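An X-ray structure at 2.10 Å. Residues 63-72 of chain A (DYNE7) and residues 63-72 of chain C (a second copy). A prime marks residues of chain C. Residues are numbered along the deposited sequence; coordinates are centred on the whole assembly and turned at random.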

ATOM      1  N   VAL A  63      14.775   7.607  11.282  1.00 28.64           N
ATOM      2  CA  VAL A  63      15.103   6.300  10.718  1.00 26.87           C
ATOM      3  C   VAL A  63      14.622   5.217  11.690  1.00 29.44           C
ATOM      4  O   VAL A  63      15.017   5.230  12.846  1.00 28.78           O
ATOM      5  CB  VAL A  63      16.625   6.210  10.407  1.00 30.29           C
ATOM      6  CG1 VAL A  63      17.021   4.818   9.891  1.00 29.67           C
ATOM      7  CG2 VAL A  63      17.062   7.309   9.430  1.00 30.17           C
ATOM      8  N   THR A  64      13.766   4.291  11.228  1.00 24.71           N
ATOM      9  CA  THR A  64      13.301   3.191  12.079  1.00 23.68           C
ATOM     10  C   THR A  64      14.424   2.172  12.310  1.00 25.31           C
ATOM     11  O   THR A  64      15.011   1.670  11.350  1.00 24.92           O
ATOM     12  CB  THR A  64      12.006   2.573  11.547  1.00 28.53           C
ATOM     13  OG1 THR A  64      11.060   3.620  11.305  1.00 26.04           O
ATOM     14  CG2 THR A  64      11.393   1.579  12.519  1.00 24.89           C
ATOM     15  N   VAL A  65      14.728   1.903  13.580  1.00 21.64           N
ATOM     16  CA  VAL A  65      15.758   0.939  14.036  1.00 22.20           C
ATOM     17  C   VAL A  65      15.107  -0.446  14.190  1.00 23.44           C
ATOM     18  O   VAL A  65      15.694  -1.465  13.804  1.00 25.21           O
ATOM     19  CB  VAL A  65      16.419   1.436  15.361  1.00 27.06           C
ATOM     20  CG1 VAL A  65      17.394   0.400  15.932  1.00 29.32           C
ATOM     21  CG2 VAL A  65      17.126   2.771  15.141  1.00 26.93           C
ATOM     22  N   ASP A  66      13.928  -0.479  14.791  1.00 17.09           N
ATOM     23  CA  ASP A  66      13.148  -1.702  14.991  1.00 17.99           C
ATOM     24  C   ASP A  66      11.681  -1.382  15.204  1.00 22.19           C
ATOM     25  O   ASP A  66      11.332  -0.241  15.498  1.00 22.20           O
ATOM     26  CB  ASP A  66      13.695  -2.571  16.157  1.00 20.15           C
ATOM     27  CG  ASP A  66      13.826  -1.865  17.477  1.00 29.31           C
ATOM     28  OD1 ASP A  66      14.946  -1.845  18.027  1.00 36.32           O
ATOM     29  OD2 ASP A  66      12.820  -1.316  17.958  1.00 33.50           O
ATOM     30  N   CYS A  67      10.825  -2.372  15.017  1.00 19.15           N
ATOM     31  CA  CYS A  67       9.400  -2.226  15.290  1.00 19.20           C
ATOM     32  C   CYS A  67       8.814  -3.593  15.639  1.00 21.93           C
ATOM     33  O   CYS A  67       9.392  -4.633  15.314  1.00 20.62           O
ATOM     34  CB  CYS A  67       8.659  -1.568  14.128  1.00 18.87           C
ATOM     35  SG  CYS A  67       8.602  -2.578  12.637  1.00 23.04           S
ATOM     36  N   HIS A  68       7.648  -3.576  16.252  1.00 20.68           N
ATOM     37  CA  HIS A  68       7.011  -4.757  16.837  1.00 21.59           C
ATOM     38  C   HIS A  68       5.502  -4.520  16.915  1.00 22.13           C
ATOM     39  O   HIS A  68       5.078  -3.391  17.104  1.00 18.36           O
ATOM     40  CB  HIS A  68       7.571  -5.043  18.251  1.00 22.42           C
ATOM     41  CG  HIS A  68       7.259  -6.429  18.722  1.00 27.10           C
ATOM     42  ND1 HIS A  68       6.084  -6.710  19.413  1.00 29.57           N
ATOM     43  CD2 HIS A  68       7.941  -7.583  18.532  1.00 28.70           C
ATOM     44  CE1 HIS A  68       6.116  -8.013  19.634  1.00 29.63           C
ATOM     45  NE2 HIS A  68       7.212  -8.575  19.110  1.00 29.90           N
ATOM     46  N   ALA A  69       4.706  -5.580  16.717  1.00 18.45           N
ATOM     47  CA  ALA A  69       3.275  -5.544  16.967  1.00 17.41           C
ATOM     48  C   ALA A  69       2.817  -6.879  17.537  1.00 20.06           C
ATOM     49  O   ALA A  69       3.340  -7.918  17.146  1.00 17.52           O
ATOM     50  CB  ALA A  69       2.495  -5.202  15.687  1.00 17.35           C
ATOM     51  N   ASP A  70       1.884  -6.836  18.506  1.00 17.34           N
ATOM     52  CA  ASP A  70       1.170  -7.996  19.032  1.00 17.54           C
ATOM     53  C   ASP A  70      -0.300  -7.799  18.701  1.00 23.64           C
ATOM     54  O   ASP A  70      -0.836  -6.730  18.978  1.00 24.88           O
ATOM     55  CB  ASP A  70       1.346  -8.079  20.553  1.00 19.94           C
ATOM     56  CG  ASP A  70       2.733  -8.468  20.957  1.00 27.39           C
ATOM     57  OD1 ASP A  70       3.063  -9.674  20.858  1.00 30.99           O
ATOM     58  OD2 ASP A  70       3.488  -7.581  21.380  1.00 28.55           O
ATOM     59  N   PHE A  71      -0.949  -8.808  18.128  1.00 19.51           N
ATOM     60  CA  PHE A  71      -2.330  -8.697  17.639  1.00 20.09           C
ATOM     61  C   PHE A  71      -3.266  -9.509  18.528  1.00 26.20           C
ATOM     62  O   PHE A  71      -2.990 -10.678  18.797  1.00 26.18           O
ATOM     63  CB  PHE A  71      -2.424  -9.147  16.159  1.00 21.13           C
ATOM     64  CG  PHE A  71      -1.443  -8.429  15.249  1.00 20.64           C
ATOM     65  CD1 PHE A  71      -1.767  -7.205  14.674  1.00 19.92           C
ATOM     66  CD2 PHE A  71      -0.178  -8.961  15.008  1.00 21.39           C
ATOM     67  CE1 PHE A  71      -0.845  -6.534  13.849  1.00 20.52           C
ATOM     68  CE2 PHE A  71       0.732  -8.301  14.182  1.00 23.12           C
ATOM     69  CZ  PHE A  71       0.396  -7.093  13.598  1.00 20.31           C
ATOM     70  N   TYR A  72      -4.375  -8.890  18.996  1.00 23.36           N
ATOM     71  CA  TYR A  72      -5.243  -9.516  20.003  1.00 23.57           C
ATOM     72  C   TYR A  72      -6.665  -9.783  19.513  1.00 27.14           C
ATOM     73  O   TYR A  72      -7.264 -10.784  19.902  1.00 25.69           O
ATOM     74  CB  TYR A  72      -5.294  -8.691  21.296  1.00 24.82           C
ATOM     75  CG  TYR A  72      -3.945  -8.340  21.882  1.00 24.58           C
ATOM     76  CD1 TYR A  72      -2.995  -9.326  22.142  1.00 26.52           C
ATOM     77  CD2 TYR A  72      -3.636  -7.031  22.226  1.00 24.25           C
ATOM     78  CE1 TYR A  72      -1.762  -9.009  22.708  1.00 27.10           C
ATOM     79  CE2 TYR A  72      -2.406  -6.703  22.781  1.00 24.65           C
ATOM     80  CZ  TYR A  72      -1.471  -7.691  23.020  1.00 29.08           C
ATOM     81  OH  TYR A  72      -0.268  -7.316  23.562  1.00 26.83           O
TER
ATOM     82  N   VAL C  63      -3.666 -16.124  10.608  1.00 26.86           N
ATOM     83  CA  VAL C  63      -3.849 -14.895  11.369  1.00 25.66           C
ATOM     84  C   VAL C  63      -2.549 -14.528  12.064  1.00 25.25           C
ATOM     85  O   VAL C  63      -2.009 -15.352  12.785  1.00 25.60           O
ATOM     86  CB  VAL C  63      -5.047 -15.034  12.343  1.00 30.94           C
ATOM     87  CG1 VAL C  63      -5.195 -13.798  13.231  1.00 31.89           C
ATOM     88  CG2 VAL C  63      -6.346 -15.293  11.566  1.00 31.37           C
ATOM     89  N   THR C  64      -2.039 -13.313  11.851  1.00 21.27           N
ATOM     90  CA  THR C  64      -0.800 -12.870  12.514  1.00 21.01           C
ATOM     91  C   THR C  64      -1.018 -12.621  14.003  1.00 20.86           C
ATOM     92  O   THR C  64      -1.910 -11.872  14.372  1.00 19.56           O
ATOM     93  CB  THR C  64      -0.154 -11.674  11.771  1.00 22.50           C
ATOM     94  OG1 THR C  64      -0.080 -11.983  10.393  1.00 15.48           O
ATOM     95  CG2 THR C  64       1.255 -11.399  12.268  1.00 22.75           C
ATOM     96  N   VAL C  65      -0.208 -13.270  14.850  1.00 18.19           N
ATOM     97  CA  VAL C  65      -0.218 -13.114  16.316  1.00 17.86           C
ATOM     98  C   VAL C  65       0.742 -12.000  16.746  1.00 19.92           C
ATOM     99  O   VAL C  65       0.435 -11.187  17.623  1.00 19.34           O
ATOM    100  CB  VAL C  65       0.130 -14.476  17.004  1.00 23.05           C
ATOM    101  CG1 VAL C  65       0.257 -14.334  18.521  1.00 23.32           C
ATOM    102  CG2 VAL C  65      -0.919 -15.532  16.646  1.00 22.52           C
ATOM    103  N   ASP C  66       1.927 -11.990  16.148  1.00 15.53           N
ATOM    104  CA  ASP C  66       2.929 -10.949  16.378  1.00 16.30           C
ATOM    105  C   ASP C  66       3.898 -10.884  15.208  1.00 20.78           C
ATOM    106  O   ASP C  66       3.954 -11.810  14.396  1.00 17.35           O
ATOM    107  CB  ASP C  66       3.693 -11.164  17.702  1.00 19.61           C
ATOM    108  CG  ASP C  66       4.311 -12.540  17.885  1.00 32.70           C
ATOM    109  OD1 ASP C  66       3.997 -13.191  18.891  1.00 38.02           O
ATOM    110  OD2 ASP C  66       5.125 -12.953  17.024  1.00 31.91           O
ATOM    111  N   CYS C  67       4.622  -9.782  15.106  1.00 20.52           N
ATOM    112  CA  CYS C  67       5.665  -9.596  14.106  1.00 19.85           C
ATOM    113  C   CYS C  67       6.692  -8.605  14.644  1.00 21.24           C
ATOM    114  O   CYS C  67       6.407  -7.860  15.581  1.00 19.60           O
ATOM    115  CB  CYS C  67       5.100  -9.156  12.758  1.00 19.30           C
ATOM    116  SG  CYS C  67       4.380  -7.496  12.767  1.00 23.57           S
ATOM    117  N   HIS C  68       7.880  -8.600  14.026  1.00 17.56           N
ATOM    118  CA  HIS C  68       9.048  -7.867  14.480  1.00 17.88           C
ATOM    119  C   HIS C  68       9.969  -7.647  13.282  1.00 20.28           C
ATOM    120  O   HIS C  68      10.032  -8.476  12.377  1.00 17.24           O
ATOM    121  CB  HIS C  68       9.788  -8.654  15.598  1.00 19.95           C
ATOM    122  CG  HIS C  68      10.743  -7.798  16.357  1.00 26.28           C
ATOM    123  ND1 HIS C  68      12.062  -7.651  15.950  1.00 29.19           N
ATOM    124  CD2 HIS C  68      10.533  -7.023  17.445  1.00 29.51           C
ATOM    125  CE1 HIS C  68      12.600  -6.812  16.814  1.00 29.47           C
ATOM    126  NE2 HIS C  68      11.714  -6.398  17.721  1.00 30.19           N
ATOM    127  N   ALA C  69      10.657  -6.504  13.262  1.00 18.12           N
ATOM    128  CA  ALA C  69      11.731  -6.232  12.310  1.00 17.82           C
ATOM    129  C   ALA C  69      12.834  -5.430  12.989  1.00 22.33           C
ATOM    130  O   ALA C  69      12.539  -4.579  13.825  1.00 22.15           O
ATOM    131  CB  ALA C  69      11.203  -5.482  11.087  1.00 17.54           C
ATOM    132  N   ASP C  70      14.102  -5.757  12.674  1.00 19.36           N
ATOM    133  CA  ASP C  70      15.284  -4.972  13.035  1.00 19.71           C
ATOM    134  C   ASP C  70      15.920  -4.484  11.758  1.00 24.12           C
ATOM    135  O   ASP C  70      16.138  -5.289  10.858  1.00 24.43           O
ATOM    136  CB  ASP C  70      16.288  -5.827  13.816  1.00 22.45           C
ATOM    137  CG  ASP C  70      15.798  -6.217  15.189  1.00 32.09           C
ATOM    138  OD1 ASP C  70      15.886  -5.374  16.116  1.00 31.87           O
ATOM    139  OD2 ASP C  70      15.356  -7.363  15.349  1.00 40.70           O
ATOM    140  N   PHE C  71      16.217  -3.183  11.669  1.00 19.32           N
ATOM    141  CA  PHE C  71      16.718  -2.567  10.426  1.00 20.14           C
ATOM    142  C   PHE C  71      18.173  -2.192  10.566  1.00 25.45           C
ATOM    143  O   PHE C  71      18.534  -1.529  11.545  1.00 26.95           O
ATOM    144  CB  PHE C  71      15.866  -1.335  10.028  1.00 21.54           C
ATOM    145  CG  PHE C  71      14.379  -1.640   9.967  1.00 20.95           C
ATOM    146  CD1 PHE C  71      13.805  -2.159   8.808  1.00 21.70           C
ATOM    147  CD2 PHE C  71      13.566  -1.452  11.085  1.00 21.39           C
ATOM    148  CE1 PHE C  71      12.432  -2.452   8.757  1.00 21.75           C
ATOM    149  CE2 PHE C  71      12.203  -1.759  11.042  1.00 22.64           C
ATOM    150  CZ  PHE C  71      11.640  -2.238   9.869  1.00 20.61           C
ATOM    151  N   TYR C  72      19.028  -2.624   9.602  1.00 21.92           N
ATOM    152  CA  TYR C  72      20.477  -2.463   9.725  1.00 22.87           C
ATOM    153  C   TYR C  72      21.062  -1.535   8.677  1.00 28.37           C
ATOM    154  O   TYR C  72      21.943  -0.740   8.989  1.00 30.41           O
ATOM    155  CB  TYR C  72      21.216  -3.832   9.723  1.00 24.38           C
ATOM    156  CG  TYR C  72      20.674  -4.838  10.708  1.00 25.78           C
ATOM    157  CD1 TYR C  72      20.564  -4.530  12.063  1.00 29.15           C
ATOM    158  CD2 TYR C  72      20.318  -6.120  10.303  1.00 25.23           C
ATOM    159  CE1 TYR C  72      20.075  -5.462  12.980  1.00 28.49           C
ATOM    160  CE2 TYR C  72      19.843  -7.063  11.214  1.00 25.88           C
ATOM    161  CZ  TYR C  72      19.716  -6.728  12.550  1.00 35.10           C
ATOM    162  OH  TYR C  72      19.234  -7.676  13.428  1.00 36.78           O
TER
HETATM  163  O   HOH W   1      17.225  -3.115  16.242  1.00 43.36           O
HETATM  164  O   HOH W   2       5.408 -10.823  20.963  1.00 35.88           O
HETATM  165  O   HOH W   3       2.125 -12.200  20.672  1.00 39.19           O

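Strand 63-71 of each DYNE7 copy pairs with its counterpart edge to edge, the two running antiparallel at 158° about a centre where His68 faces His68′ (CA-CA 4.4 Å). Six backbone hydrogen bonds join them. In the inner four, Cys67 N donates to Ala69′ O (3.0 Å) and Ala69′ N to Cys67 O (3.1 Å), and the same pair recurs between Ala69 and Cys67′. The outer two, Phe71′ N to Val65 O and Phe71 N to Val65′ O, are each 2.8 Å and nearly straight. Between these rungs, CA-H groups lie against carbonyls, as Asp66 CA does against Ala69′ O (3.2 Å).

Alternation along the extended chains puts Asp66, His68 and Asp70 of both copies on one face, and Cys67 and Ala69 on the other. At Val65, psi of -44° departs from the extended values of its neighbours; its CB points away from the partner strand while its carbonyl O still accepts from Phe71′ N.

Phe71 and Phe71′ have the largest areas covered by the other stretch. The CA-CB bond of Phe71 points toward chain C, and with chi1 at -53° (m) and chi2 at -86° the ring is set beside the partner strand with its edge to Val65′ O, Asp66′ N and Cys67′ SG, its CE2 reaching Thr64′ CG2 at 3.7 Å and Cys67′ SG at 4.0 Å. Cys67′ adopts p (67°), and its SG also lies 4.2 Å from Ala69 CB, so sulfur, methyl and aromatic edge form a small apolar cluster. Phe71′, Cys67 and Ala69′ repeat the arrangement.

On the opposite face, the CA-CB bond of His68 points out of the sheet with those of Asp66 and Asp70, but its t rotamer (chi1 -163°) and chi2 of -89° let the imidazole come nearer the partner, where Cys67′ O lies over one ring face, 3.3 Å from His68 CD2. The imidazoles of His68 and His68′ meet rim to rim, centroids 5.1 Å apart and planes at 58°, without stacking; their CD2 atoms are modelled too close for this approach to be interpreted in detail.

Flanking the histidines, Asp70 (m) and Asp66′ (p) place like charges near each other, with Asp70 OD1 4.1 Å from Asp66′ OD1. Water offers these carboxylates the protons they cannot offer one another. Water 3 lies within hydrogen-bonding distance of Asp70 OD1 (2.7 Å) and Asp66′ OD1 (2.8 Å), while water 2 donates to Asp70 OD1 (2.6 Å) and only weakly to Asp66′ OD1 (3.4 Å). At the other end, water 1 lies between Asp70′ OD1 (2.6 Å) and Asp66 OD1 (3.2 Å).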